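Glycoside Hydrolase Family 43_12 (Metagenome, PDB 7JVH) probably hydrolyses terminal arabinofuranosyl or xylosyl linkages of plant hemicellulose, as do many glycoside hydrolases of family 43. Local coordinates at residues 32-37 and 444-449; 125-130 and 173-178; 185-190 and 241-246; 459-464 and 517-522. One frame throughout, in Å; residues are numbered along the deposited sequence.

Contact 1 (32-37 and 444-449); sequences NFTYTG and TAQTTL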
loop_
_atom_site.group_PDB
_atom_site.type_symbol
_atom_site.label_atom_id
_atom_site.label_comp_id
_atom_site.label_asym_id
_atom_site.label_seq_id
_atom_site.Cartn_x
_atom_site.Cartn_y
_atom_site.Cartn_z
ATOM N N ASN A 32 -24.271 0.091 -5.188
ATOM C CA ASN A 32 -23.514 -1.074 -4.745
ATOM C C ASN A 32 -22.115 -1.147 -5.346
ATOM O O ASN A 32 -21.897 -0.741 -6.486
ATOM C CB ASN A 32 -24.234 -2.366 -5.117
ATOM C CG ASN A 32 -23.445 -3.611 -4.731
ATOM O OD1 ASN A 32 -22.895 -4.311 -5.582
ATOM N ND2 ASN A 32 -23.359 -3.868 -3.434
ATOM N N PHE A 33 -21.172 -1.682 -4.564
ATOM C CA PHE A 33 -19.942 -2.250 -5.088
ATOM C C PHE A 33 -19.701 -3.602 -4.415
ATOM O O PHE A 33 -19.792 -3.707 -3.196
ATOM C CB PHE A 33 -18.724 -1.328 -4.865
ATOM C CG PHE A 33 -17.537 -1.719 -5.689
ATOM C CD1 PHE A 33 -16.621 -2.651 -5.238
ATOM C CD2 PHE A 33 -17.346 -1.167 -6.942
ATOM C CE1 PHE A 33 -15.527 -3.017 -6.014
ATOM C CE2 PHE A 33 -16.238 -1.516 -7.727
ATOM C CZ PHE A 33 -15.336 -2.451 -7.259
ATOM N N THR A 34 -19.382 -4.616 -5.221
ATOM C CA THR A 34 -19.052 -5.946 -4.730
ATOM C C THR A 34 -17.698 -6.351 -5.269
ATOM O O THR A 34 -17.457 -6.232 -6.466
ATOM C CB THR A 34 -20.119 -7.019 -5.139
ATOM O OG1 THR A 34 -21.401 -6.619 -4.647
ATOM C CG2 THR A 34 -19.786 -8.371 -4.580
ATOM N N TYR A 35 -16.825 -6.815 -4.369
ATOM C CA TYR A 35 -15.506 -7.323 -4.712
ATOM C C TYR A 35 -15.350 -8.733 -4.144
ATOM O O TYR A 35 -15.546 -8.941 -2.938
ATOM C CB TYR A 35 -14.409 -6.399 -4.157
ATOM C CG TYR A 35 -12.996 -6.942 -4.315
ATOM C CD1 TYR A 35 -12.302 -6.793 -5.511
ATOM C CD2 TYR A 35 -12.361 -7.600 -3.270
ATOM C CE1 TYR A 35 -11.022 -7.292 -5.665
ATOM C CE2 TYR A 35 -11.077 -8.106 -3.405
ATOM C CZ TYR A 35 -10.401 -7.938 -4.599
ATOM O OH TYR A 35 -9.120 -8.439 -4.736
ATOM N N THR A 36 -15.006 -9.686 -5.021
ATOM C CA THR A 36 -14.840 -11.092 -4.667
ATOM C C THR A 36 -13.475 -11.595 -5.109
ATOM O O THR A 36 -13.191 -11.644 -6.303
ATOM C CB THR A 36 -15.968 -11.992 -5.285
ATOM O OG1 THR A 36 -17.234 -11.620 -4.736
ATOM C CG2 THR A 36 -15.713 -13.479 -5.011
ATOM N N GLY A 37 -12.647 -11.983 -4.126
ATOM C CA GLY A 37 -11.346 -12.589 -4.369
ATOM C C GLY A 37 -11.526 -14.076 -4.605
ATOM O O GLY A 37 -12.370 -14.705 -3.964
ATOM N N THR A 444 -13.309 -10.868 -9.228
ATOM C CA THR A 444 -14.531 -10.561 -9.923
ATOM C C THR A 444 -15.156 -9.464 -9.097
ATOM O O THR A 444 -15.219 -9.561 -7.878
ATOM C CB THR A 444 -15.487 -11.783 -10.006
ATOM O OG1 THR A 444 -14.842 -12.843 -10.715
ATOM C CG2 THR A 444 -16.785 -11.435 -10.720
ATOM N N ALA A 445 -15.593 -8.398 -9.775
ATOM C CA ALA A 445 -16.182 -7.251 -9.121
ATOM C C ALA A 445 -17.314 -6.743 -9.972
ATOM O O ALA A 445 -17.319 -6.935 -11.194
ATOM C CB ALA A 445 -15.120 -6.173 -8.935
ATOM N N GLN A 446 -18.280 -6.095 -9.320
ATOM C CA GLN A 446 -19.334 -5.393 -10.019
ATOM C C GLN A 446 -19.836 -4.186 -9.243
ATOM O O GLN A 446 -19.714 -4.126 -8.024
ATOM C CB GLN A 446 -20.492 -6.341 -10.286
ATOM C CG GLN A 446 -20.952 -7.091 -9.056
ATOM C CD GLN A 446 -22.374 -7.561 -9.182
ATOM O OE1 GLN A 446 -22.625 -8.731 -9.429
ATOM N NE2 GLN A 446 -23.311 -6.642 -9.010
ATOM N N THR A 447 -20.401 -3.220 -9.970
ATOM C CA THR A 447 -21.007 -2.041 -9.376
ATOM C C THR A 447 -22.352 -1.791 -10.044
ATOM O O THR A 447 -22.554 -2.125 -11.209
ATOM C CB THR A 447 -20.079 -0.796 -9.494
ATOM O OG1 THR A 447 -20.575 0.246 -8.648
ATOM C CG2 THR A 447 -19.979 -0.281 -10.938
ATOM N N THR A 448 -23.272 -1.207 -9.278
ATOM C CA THR A 448 -24.629 -0.914 -9.717
ATOM C C THR A 448 -24.848 0.574 -9.537
ATOM O O THR A 448 -24.569 1.120 -8.469
ATOM C CB THR A 448 -25.668 -1.714 -8.904
ATOM O OG1 THR A 448 -25.388 -3.100 -9.051
ATOM C CG2 THR A 448 -27.071 -1.455 -9.386
ATOM N N LEU A 449 -25.346 1.222 -10.591
ATOM C CA LEU A 449 -25.433 2.674 -10.622
ATOM C C LEU A 449 -26.719 3.139 -11.274
ATOM O O LEU A 449 -27.241 2.498 -12.180
ATOM C CB LEU A 449 -24.197 3.321 -11.296
ATOM C CG LEU A 449 -24.052 3.269 -12.822
ATOM C CD1 LEU A 449 -23.415 4.514 -13.396
ATOM C CD2 LEU A 449 -23.254 2.043 -13.223
HETATM O O HOH W 1 -23.335 -4.251 -8.211
#

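Contact 2 (125-130 and 173-178); sequences AIHYNK and DPSLFF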
loop_
_atom_site.group_PDB
_atom_site.type_symbol
_atom_site.label_atom_id
_atom_site.label_comp_id
_atom_site.label_asym_id
_atom_site.label_seq_id
_atom_site.Cartn_x
_atom_site.Cartn_y
_atom_site.Cartn_z
ATOM N N ALA A 125 7.492 4.649 9.105
ATOM C CA ALA A 125 7.943 4.043 10.356
ATOM C C ALA A 125 7.145 4.609 11.535
ATOM O O ALA A 125 7.262 5.788 11.857
ATOM C CB ALA A 125 9.435 4.258 10.552
ATOM N N ILE A 126 6.308 3.767 12.150
ATOM C CA ILE A 126 5.524 4.142 13.335
ATOM C C ILE A 126 6.277 3.700 14.606
ATOM O O ILE A 126 7.036 2.748 14.575
ATOM C CB ILE A 126 4.080 3.567 13.273
ATOM C CG1 ILE A 126 3.189 4.229 14.334
ATOM C CG2 ILE A 126 4.060 2.052 13.444
ATOM C CD1 ILE A 126 1.758 3.740 14.336
ATOM N N HIS A 127 6.086 4.434 15.702
ATOM C CA HIS A 127 6.819 4.214 16.940
ATOM C C HIS A 127 5.989 4.672 18.111
ATOM O O HIS A 127 5.197 5.588 17.983
ATOM C CB HIS A 127 8.122 5.019 16.954
ATOM C CG HIS A 127 9.068 4.644 15.864
ATOM N ND1 HIS A 127 10.007 3.654 16.033
ATOM C CD2 HIS A 127 9.277 5.151 14.619
ATOM C CE1 HIS A 127 10.719 3.525 14.925
ATOM N NE2 HIS A 127 10.313 4.437 14.061
ATOM N N TYR A 128 6.202 4.036 19.264
ATOM C CA TYR A 128 5.662 4.507 20.526
ATOM C C TYR A 128 6.805 4.796 21.482
ATOM O O TYR A 128 7.606 3.918 21.787
ATOM C CB TYR A 128 4.697 3.500 21.152
ATOM C CG TYR A 128 4.284 3.907 22.543
ATOM C CD1 TYR A 128 3.334 4.902 22.733
ATOM C CD2 TYR A 128 4.865 3.322 23.667
ATOM C CE1 TYR A 128 2.962 5.293 24.014
ATOM C CE2 TYR A 128 4.495 3.710 24.944
ATOM C CZ TYR A 128 3.550 4.696 25.110
ATOM O OH TYR A 128 3.177 5.076 26.367
ATOM N N ASN A 129 6.865 6.051 21.940
ATOM C CA ASN A 129 7.824 6.492 22.924
ATOM C C ASN A 129 7.194 6.383 24.307
ATOM O O ASN A 129 6.328 7.187 24.677
ATOM C CB ASN A 129 8.257 7.928 22.622
ATOM C CG ASN A 129 9.328 8.425 23.571
ATOM O OD1 ASN A 129 9.744 7.723 24.495
ATOM N ND2 ASN A 129 9.778 9.640 23.346
ATOM N N LYS A 130 7.628 5.366 25.059
ATOM C CA LYS A 130 7.099 5.092 26.392
ATOM C C LYS A 130 7.548 6.122 27.420
ATOM O O LYS A 130 6.925 6.265 28.472
ATOM C CB LYS A 130 7.484 3.676 26.837
ATOM C CG LYS A 130 8.949 3.504 27.175
ATOM C CD LYS A 130 9.281 2.039 27.419
ATOM C CE LYS A 130 10.774 1.853 27.597
ATOM N NZ LYS A 130 11.166 0.691 28.451
ATOM N N ASP A 173 13.320 6.554 4.069
ATOM C CA ASP A 173 13.184 5.533 5.104
ATOM C C ASP A 173 13.650 6.037 6.462
ATOM O O ASP A 173 14.446 5.382 7.130
ATOM C CB ASP A 173 13.889 4.247 4.693
ATOM C CG ASP A 173 13.297 3.650 3.433
ATOM O OD1 ASP A 173 12.361 4.265 2.860
ATOM O OD2 ASP A 173 13.779 2.569 3.001
ATOM N N PRO A 174 13.146 7.201 6.922
ATOM C CA PRO A 174 13.423 7.666 8.281
ATOM C C PRO A 174 12.837 6.724 9.338
ATOM O O PRO A 174 11.836 6.060 9.095
ATOM C CB PRO A 174 12.692 9.009 8.328
ATOM C CG PRO A 174 11.631 8.904 7.282
ATOM C CD PRO A 174 12.238 8.089 6.185
ATOM N N SER A 175 13.465 6.692 10.515
ATOM C CA SER A 175 13.012 5.856 11.623
ATOM C C SER A 175 13.669 6.339 12.910
ATOM O O SER A 175 14.879 6.488 12.981
ATOM C CB SER A 175 13.352 4.389 11.329
ATOM O OG SER A 175 12.889 3.510 12.308
ATOM N N LEU A 176 12.846 6.592 13.927
ATOM C CA LEU A 176 13.291 7.087 15.217
ATOM C C LEU A 176 13.529 5.935 16.193
ATOM O O LEU A 176 12.946 4.856 16.050
ATOM C CB LEU A 176 12.251 8.028 15.807
ATOM C CG LEU A 176 11.858 9.231 14.969
ATOM C CD1 LEU A 176 10.511 9.776 15.418
ATOM C CD2 LEU A 176 12.935 10.297 15.037
ATOM N N PHE A 177 14.409 6.182 17.170
ATOM C CA PHE A 177 14.679 5.266 18.266
ATOM C C PHE A 177 14.910 6.077 19.534
ATOM O O PHE A 177 15.650 7.069 19.515
ATOM C CB PHE A 177 15.906 4.403 17.966
ATOM C CG PHE A 177 16.487 3.737 19.180
ATOM C CD1 PHE A 177 15.940 2.567 19.681
ATOM C CD2 PHE A 177 17.582 4.303 19.839
ATOM C CE1 PHE A 177 16.472 1.975 20.813
ATOM C CE2 PHE A 177 18.118 3.711 20.971
ATOM C CZ PHE A 177 17.567 2.538 21.455
ATOM N N PHE A 178 14.279 5.649 20.635
ATOM C CA PHE A 178 14.331 6.349 21.909
ATOM C C PHE A 178 15.089 5.540 22.956
ATOM O O PHE A 178 14.574 4.563 23.477
ATOM C CB PHE A 178 12.909 6.656 22.376
ATOM C CG PHE A 178 12.081 7.362 21.347
ATOM C CD1 PHE A 178 12.319 8.694 21.043
ATOM C CD2 PHE A 178 11.069 6.687 20.663
ATOM C CE1 PHE A 178 11.559 9.350 20.076
ATOM C CE2 PHE A 178 10.301 7.332 19.693
ATOM C CZ PHE A 178 10.546 8.666 19.400
#

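Contact 3 (185-190 and 241-246); sequences YLVHND and PHIYKK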
loop_
_atom_site.group_PDB
_atom_site.type_symbol
_atom_site.label_atom_id
_atom_site.label_comp_id
_atom_site.label_asym_id
_atom_site.label_seq_id
_atom_site.Cartn_x
_atom_site.Cartn_y
_atom_site.Cartn_z
ATOM N N TYR A 185 17.194 9.331 18.762
ATOM C CA TYR A 185 17.975 9.243 17.536
ATOM C C TYR A 185 17.075 9.023 16.335
ATOM O O TYR A 185 15.900 8.684 16.466
ATOM C CB TYR A 185 19.021 8.141 17.661
ATOM C CG TYR A 185 19.923 8.356 18.853
ATOM C CD1 TYR A 185 21.015 9.215 18.775
ATOM C CD2 TYR A 185 19.663 7.729 20.078
ATOM C CE1 TYR A 185 21.837 9.431 19.867
ATOM C CE2 TYR A 185 20.479 7.939 21.175
ATOM C CZ TYR A 185 21.564 8.793 21.064
ATOM O OH TYR A 185 22.372 9.001 22.153
ATOM N N LEU A 186 17.645 9.255 15.156
ATOM C CA LEU A 186 16.933 9.109 13.909
ATOM C C LEU A 186 17.895 8.516 12.911
ATOM O O LEU A 186 18.996 9.028 12.728
ATOM C CB LEU A 186 16.450 10.470 13.431
ATOM C CG LEU A 186 15.596 10.483 12.163
ATOM C CD1 LEU A 186 14.773 11.758 12.123
ATOM C CD2 LEU A 186 16.434 10.307 10.889
ATOM N N VAL A 187 17.482 7.420 12.279
ATOM C CA VAL A 187 18.286 6.755 11.277
ATOM C C VAL A 187 17.542 6.812 9.951
ATOM O O VAL A 187 16.297 6.807 9.910
ATOM C CB VAL A 187 18.617 5.304 11.685
ATOM C CG1 VAL A 187 17.374 4.407 11.603
ATOM C CG2 VAL A 187 19.797 4.800 10.880
ATOM N N HIS A 188 18.300 6.899 8.857
ATOM C CA HIS A 188 17.706 6.945 7.534
ATOM C C HIS A 188 18.702 6.514 6.484
ATOM O O HIS A 188 19.899 6.396 6.769
ATOM C CB HIS A 188 17.138 8.342 7.244
ATOM C CG HIS A 188 18.187 9.381 6.970
ATOM N ND1 HIS A 188 18.520 9.780 5.696
ATOM C CD2 HIS A 188 18.950 10.124 7.808
ATOM C CE1 HIS A 188 19.459 10.714 5.760
ATOM N NE2 HIS A 188 19.739 10.938 7.029
ATOM N N ASN A 189 18.172 6.220 5.286
ATOM C CA ASN A 189 18.967 5.951 4.093
ATOM C C ASN A 189 19.386 7.305 3.508
ATOM O O ASN A 189 18.663 8.285 3.646
ATOM C CB ASN A 189 18.153 5.072 3.118
ATOM C CG ASN A 189 18.516 5.276 1.647
ATOM O OD1 ASN A 189 18.241 6.330 1.078
ATOM N ND2 ASN A 189 19.079 4.245 1.015
ATOM N N ASP A 190 20.568 7.346 2.891
ATOM C CA ASP A 190 21.069 8.547 2.233
ATOM C C ASP A 190 21.974 8.156 1.071
ATOM O O ASP A 190 22.301 6.983 0.901
ATOM C CB ASP A 190 21.837 9.442 3.225
ATOM C CG ASP A 190 21.790 10.938 2.851
ATOM O OD1 ASP A 190 21.315 11.290 1.738
ATOM O OD2 ASP A 190 22.230 11.768 3.673
ATOM N N PRO A 241 16.148 1.272 7.522
ATOM C CA PRO A 241 16.877 1.038 8.779
ATOM C C PRO A 241 15.976 1.148 10.012
ATOM O O PRO A 241 15.188 2.092 10.106
ATOM C CB PRO A 241 17.921 2.169 8.795
ATOM C CG PRO A 241 17.320 3.250 7.930
ATOM C CD PRO A 241 16.514 2.550 6.868
ATOM N N HIS A 242 16.080 0.180 10.933
ATOM C CA HIS A 242 15.442 0.268 12.248
ATOM C C HIS A 242 16.448 -0.070 13.359
ATOM O O HIS A 242 17.214 -1.036 13.249
ATOM C CB HIS A 242 14.234 -0.670 12.340
ATOM C CG HIS A 242 13.113 -0.309 11.419
ATOM N ND1 HIS A 242 12.383 0.851 11.554
ATOM C CD2 HIS A 242 12.592 -0.955 10.344
ATOM C CE1 HIS A 242 11.467 0.902 10.603
ATOM N NE2 HIS A 242 11.575 -0.178 9.859
ATOM N N ILE A 243 16.423 0.728 14.432
ATOM C CA ILE A 243 17.211 0.463 15.626
ATOM C C ILE A 243 16.331 -0.195 16.673
ATOM O O ILE A 243 15.196 0.226 16.894
ATOM C CB ILE A 243 17.829 1.741 16.236
ATOM C CG1 ILE A 243 18.697 2.491 15.220
ATOM C CG2 ILE A 243 18.657 1.397 17.467
ATOM C CD1 ILE A 243 20.014 1.826 14.898
ATOM N N TYR A 244 16.866 -1.252 17.300
ATOM C CA TYR A 244 16.286 -1.875 18.483
ATOM C C TYR A 244 17.410 -2.044 19.486
ATOM O O TYR A 244 18.569 -2.160 19.105
ATOM C CB TYR A 244 15.663 -3.240 18.148
ATOM C CG TYR A 244 14.782 -3.254 16.915
ATOM C CD1 TYR A 244 13.456 -2.824 16.960
ATOM C CD2 TYR A 244 15.283 -3.712 15.700
ATOM C CE1 TYR A 244 12.663 -2.851 15.837
ATOM C CE2 TYR A 244 14.491 -3.736 14.559
ATOM C CZ TYR A 244 13.191 -3.309 14.633
ATOM O OH TYR A 244 12.430 -3.336 13.490
ATOM N N LYS A 245 17.070 -2.031 20.775
ATOM C CA LYS A 245 18.051 -2.272 21.826
ATOM C C LYS A 245 17.575 -3.431 22.661
ATOM O O LYS A 245 16.439 -3.427 23.100
ATOM C CB LYS A 245 18.216 -1.038 22.695
ATOM C CG LYS A 245 19.489 -1.039 23.524
ATOM C CD LYS A 245 19.549 0.220 24.374
ATOM C CE LYS A 245 20.792 0.260 25.220
ATOM N NZ LYS A 245 20.860 1.543 25.960
ATOM N N LYS A 246 18.453 -4.419 22.867
ATOM C CA LYS A 246 18.128 -5.635 23.613
ATOM C C LYS A 246 19.351 -6.161 24.374
ATOM O O LYS A 246 20.402 -6.392 23.785
ATOM C CB LYS A 246 17.605 -6.690 22.643
ATOM C CG LYS A 246 16.771 -7.792 23.283
ATOM C CD LYS A 246 16.137 -8.659 22.214
ATOM C CE LYS A 246 15.627 -9.982 22.748
ATOM N NZ LYS A 246 16.770 -10.887 23.087
#

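Contact 4 (459-464 and 517-522); sequences AGLICY and LGVTTD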
loop_
_atom_site.group_PDB
_atom_site.type_symbol
_atom_site.label_atom_id
_atom_site.label_comp_id
_atom_site.label_asym_id
_atom_site.label_seq_id
_atom_site.Cartn_x
_atom_site.Cartn_y
_atom_site.Cartn_z
ATOM N N ALA A 459 -20.187 7.822 -16.348
ATOM C CA ALA A 459 -20.188 7.124 -15.067
ATOM C C ALA A 459 -19.965 5.642 -15.300
ATOM O O ALA A 459 -20.612 5.043 -16.170
ATOM C CB ALA A 459 -21.507 7.337 -14.344
ATOM N N GLY A 460 -19.028 5.055 -14.546
ATOM C CA GLY A 460 -18.667 3.676 -14.757
ATOM C C GLY A 460 -17.676 3.046 -13.812
ATOM O O GLY A 460 -17.542 3.453 -12.664
ATOM N N LEU A 461 -16.989 2.024 -14.328
ATOM C CA LEU A 461 -16.179 1.100 -13.559
ATOM C C LEU A 461 -14.769 1.140 -14.106
ATOM O O LEU A 461 -14.579 1.114 -15.319
ATOM C CB LEU A 461 -16.772 -0.322 -13.700
ATOM C CG LEU A 461 -15.950 -1.503 -13.200
ATOM C CD1 LEU A 461 -15.901 -1.538 -11.679
ATOM C CD2 LEU A 461 -16.538 -2.776 -13.768
ATOM N N ILE A 462 -13.786 1.158 -13.201
ATOM C CA ILE A 462 -12.387 1.406 -13.540
ATOM C C ILE A 462 -11.446 0.371 -12.921
ATOM O O ILE A 462 -11.556 0.056 -11.734
ATOM C CB ILE A 462 -11.925 2.791 -13.033
ATOM C CG1 ILE A 462 -12.895 3.884 -13.468
ATOM C CG2 ILE A 462 -10.515 3.083 -13.532
ATOM C CD1 ILE A 462 -12.568 5.245 -12.924
ATOM N N CYS A 463 -10.518 -0.135 -13.742
ATOM C CA CYS A 463 -9.331 -0.857 -13.304
ATOM C C CYS A 463 -8.107 0.043 -13.631
ATOM O O CYS A 463 -7.859 0.373 -14.797
ATOM C CB CYS A 463 -9.244 -2.221 -14.004
ATOM S SG CYS A 463 -10.719 -3.272 -13.798
ATOM N N TYR A 464 -7.355 0.415 -12.584
ATOM C CA TYR A 464 -6.375 1.496 -12.620
ATOM C C TYR A 464 -5.038 1.074 -12.015
ATOM O O TYR A 464 -4.973 0.709 -10.845
ATOM C CB TYR A 464 -6.920 2.661 -11.789
ATOM C CG TYR A 464 -6.168 3.971 -11.889
ATOM C CD1 TYR A 464 -5.075 4.251 -11.057
ATOM C CD2 TYR A 464 -6.594 4.971 -12.762
ATOM C CE1 TYR A 464 -4.409 5.465 -11.139
ATOM C CE2 TYR A 464 -5.954 6.195 -12.822
ATOM C CZ TYR A 464 -4.849 6.430 -12.016
ATOM O OH TYR A 464 -4.141 7.622 -12.058
ATOM N N LEU A 517 -22.410 -2.837 -13.850
ATOM C CA LEU A 517 -21.212 -3.082 -14.627
ATOM C C LEU A 517 -20.326 -4.042 -13.854
ATOM O O LEU A 517 -20.287 -4.002 -12.623
ATOM C CB LEU A 517 -20.470 -1.768 -14.911
ATOM C CG LEU A 517 -21.285 -0.650 -15.577
ATOM C CD1 LEU A 517 -20.371 0.556 -15.816
ATOM C CD2 LEU A 517 -21.963 -1.121 -16.865
ATOM N N GLY A 518 -19.618 -4.908 -14.582
ATOM C CA GLY A 518 -18.810 -5.947 -13.984
ATOM C C GLY A 518 -17.502 -6.149 -14.720
ATOM O O GLY A 518 -17.427 -5.886 -15.935
ATOM N N VAL A 519 -16.470 -6.583 -13.977
ATOM C CA VAL A 519 -15.209 -6.991 -14.545
ATOM C C VAL A 519 -14.729 -8.206 -13.783
ATOM O O VAL A 519 -14.941 -8.317 -12.566
ATOM C CB VAL A 519 -14.132 -5.836 -14.498
ATOM C CG1 VAL A 519 -13.738 -5.481 -13.072
ATOM C CG2 VAL A 519 -12.883 -6.204 -15.295
ATOM N N THR A 520 -14.093 -9.133 -14.503
ATOM C CA THR A 520 -13.503 -10.324 -13.918
ATOM C C THR A 520 -12.140 -10.554 -14.553
ATOM O O THR A 520 -11.967 -10.351 -15.752
ATOM C CB THR A 520 -14.395 -11.581 -14.109
ATOM O OG1 THR A 520 -13.781 -12.726 -13.495
ATOM C CG2 THR A 520 -14.634 -11.880 -15.606
ATOM N N THR A 521 -11.178 -10.987 -13.732
ATOM C CA THR A 521 -9.839 -11.308 -14.193
ATOM C C THR A 521 -9.449 -12.702 -13.702
ATOM O O THR A 521 -9.595 -13.013 -12.527
ATOM C CB THR A 521 -8.771 -10.247 -13.752
ATOM O OG1 THR A 521 -7.468 -10.713 -14.102
ATOM C CG2 THR A 521 -8.800 -9.987 -12.242
ATOM N N ASP A 522 -8.940 -13.513 -14.636
ATOM C CA ASP A 522 -8.430 -14.838 -14.376
ATOM C C ASP A 522 -6.923 -14.842 -14.118
ATOM O O ASP A 522 -6.294 -15.886 -14.164
ATOM C CB ASP A 522 -8.746 -15.751 -15.569
ATOM C CG ASP A 522 -8.019 -15.346 -16.827
ATOM O OD1 ASP A 522 -7.375 -14.278 -16.846
ATOM O OD2 ASP A 522 -8.103 -16.123 -17.802
#

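Contact 1 (32-37 and 444-449)
Asn32 O takes two donors from the facing strand: the hydroxyl of Thr447 (OG1 to O, 2.7 Å), nearly in line with the carbonyl, and the amide of Thr448 (N to O, 3.1 Å), tilted from its plane. Thr447 reaches this oxygen because OG1 stands anti to its backbone N (chi1 -167°). Antiparallel backbone pairing continues through Thr34 and Gln446 (Thr34 N to Gln446 O, 2.9 Å) to Thr36 and Thr444. On the polar face of the sheet, the Asn32 and Gln446 amides stand almost perpendicular, and one water joins Asn32 OD1, Gln446 NE2 and Thr448 OG1. Thr34 OG1 donates to a lone pair of Asn32 OD1 at 2.9 Å. On the other face Phe33 turns inward, CD2 against Thr447 CB at 3.8 Å and CZ against Ala445 CB at 4.1 Å, while Gln446 O lies over one ring face. Further out, Ser385 and Asp387 bind Asn32 ND2, Thr516 holds Thr448 OG1, and Trp397 meets Phe33 edge-to-face. With Asn32 replaced by alanine, Thr34 OG1 and the water are likely to lose their shared acceptor, and Ser385 and Asp387 their amide partner. The strand pair thus combines a wet, hydrogen-bonded face with a mainly apolar one, on which Asn32 O satisfies the Thr447 hydroxyl, as suits a sheet with one side toward the sandwich core.

Contact 2 (125-130 and 173-178)
Asn129 lies flat on the ring of Phe178, amide and ring planes only 9° apart. Its CB sits 3.8 Å from the ring centroid in a CH-pi contact, and ND2 is 3.6 Å from Phe178 CD1, displaced toward the rim. With CG anti to the backbone N (chi1 -176°), the whole amide is laid across the ring, and Tyr131 N binds OD1 and fixes its rotation. His127 CB approaches the same ring at its edge, 4.2 Å from Phe178 CE2. These two strands are the first of their four-stranded sheets, neighbouring blades of the five-bladed beta-propeller typical of family 43; they run roughly parallel, 7.0 Å apart, and side chains rather than backbone bonds join them. Toward the other end Ala125 CB packs against Pro174 O at 3.3 Å. Between these ends the imidazole of His127, partly exposed, lies with one face over the Leu176 carbonyl, and its polar link is loose: NE2 meets Ser175 OG at 3.3 Å, a weak, bent bond of 124° at the hydrogen, with the hydroxyl near the ring plane. Ser175 OG has a firmer partner in His242 ND1, on the first strand of the next blade. Just beyond Ser175 and Pro174, Asp173 OD1 binds a glycerol, probably from the crystallisation liquor.

Contact 3 (185-190 and 241-246)
Val187 sets both its methyls against the CB corner of Pro241. CG1 comes to 3.6 Å from Pro241 CB and 3.5 Å from the same residue's O, while CG2 meets CB at 3.8 Å, so that the beta carbon of the proline is gripped between the two branches. This follows from the first torsion (chi1 71°), which sets CG1 between the backbone N and the carbonyl carbon and leaves CG2 anti to N. CG1 also reaches Ile243 CG1, at 4.3 Å, a lighter touch two residues further along the strand. On the other side of the valine, Pro241 CG presses on backbone instead of side chain, standing 3.7 Å from His188 CA and edging past Asn189 N. His188 itself turns away toward Trp207, and the amide of Asn189 is held by Ile238 O and Arg202. The contact is therefore apolar and buried, with the strand axes 6.6 Å apart and crossing at 154°. Cut back to alanine, Val187 would probably leave a gap beside Pro241 CB and Ile243 without its neighbour across the contact. Here blade meets blade in the propeller: 185-190 belongs to the second strand of one four-stranded sheet and 241-246 to the first strand of the next. Ile204 of strand 203-210 touches both Val187 and Pro241, Leu252 of strand 249-255 packs against Pro241 and Ile243, and Phe177 of strand 175-178 lies against Ile243.

Contact 4 (459-464 and 517-522)
Leu461 and Leu517 interlock across the core of a beta-sandwich, the concanavalin A-like fold, in which 459-464 lies in one antiparallel sheet and 517-522 in the facing one. The two strands run in nearly the same direction, 11° apart, and each leucine rests on backbone of the other strand. Leu461 extends its branch toward the opposite backbone, CG anti to N (chi1 169°), and CD2 settles on the main chain at Gly518, 3.6 Å from Gly518 C, in the dip between the Leu517 and Val519 side chains, which rise as bumps before and after it. The return fit is made by Leu517, whose CD1 rests on Gly460 CA at 3.7 Å, where the lack of a side chain lets it lie directly on the backbone. Between these two insertions the stems of the leucines touch, CB to CB at 4.2 Å. Further along, Val519 fills the space between Leu461 and Cys463: its CG1 is 4.0 Å from Leu461 CD2 on one side and faces the thiol on the other. Bumps thus alternate from sheet to sheet, and the side chains that meet are all apolar apart from that thiol. Strands next door complete the core, Phe528 of strand 525-531 packing on both Cys463 and Val519, Tyr530 on Leu517, and Tyr443 of strand 442-451 on Cys463. The sulfur is shared by both branches of the valine, with Cys463 SG 3.8 Å from Val519 CG1 and 3.9 Å from Val519 CG2.

The four contacts form two pairs, one in each domain, on opposite sides of the chain's centre. Contacts 2 and 3, with centres about 8 Å apart, share the blade holding strands 175-178 and 184-190 and tie three successive propeller blades together. Contacts 1 and 4, also about 8 Å between centres, meet through neighbouring strands 442-451 and 515-522: the first builds that sheet, the second faces it with the other. Between the pairs, centres lie about 39 to 43 Å apart. Along the chain, contact 1 spans contacts 2 and 3, and contact 4 follows; the N-terminal strand therefore belongs to the C-terminal sandwich, and both ends of the propeller lead to it.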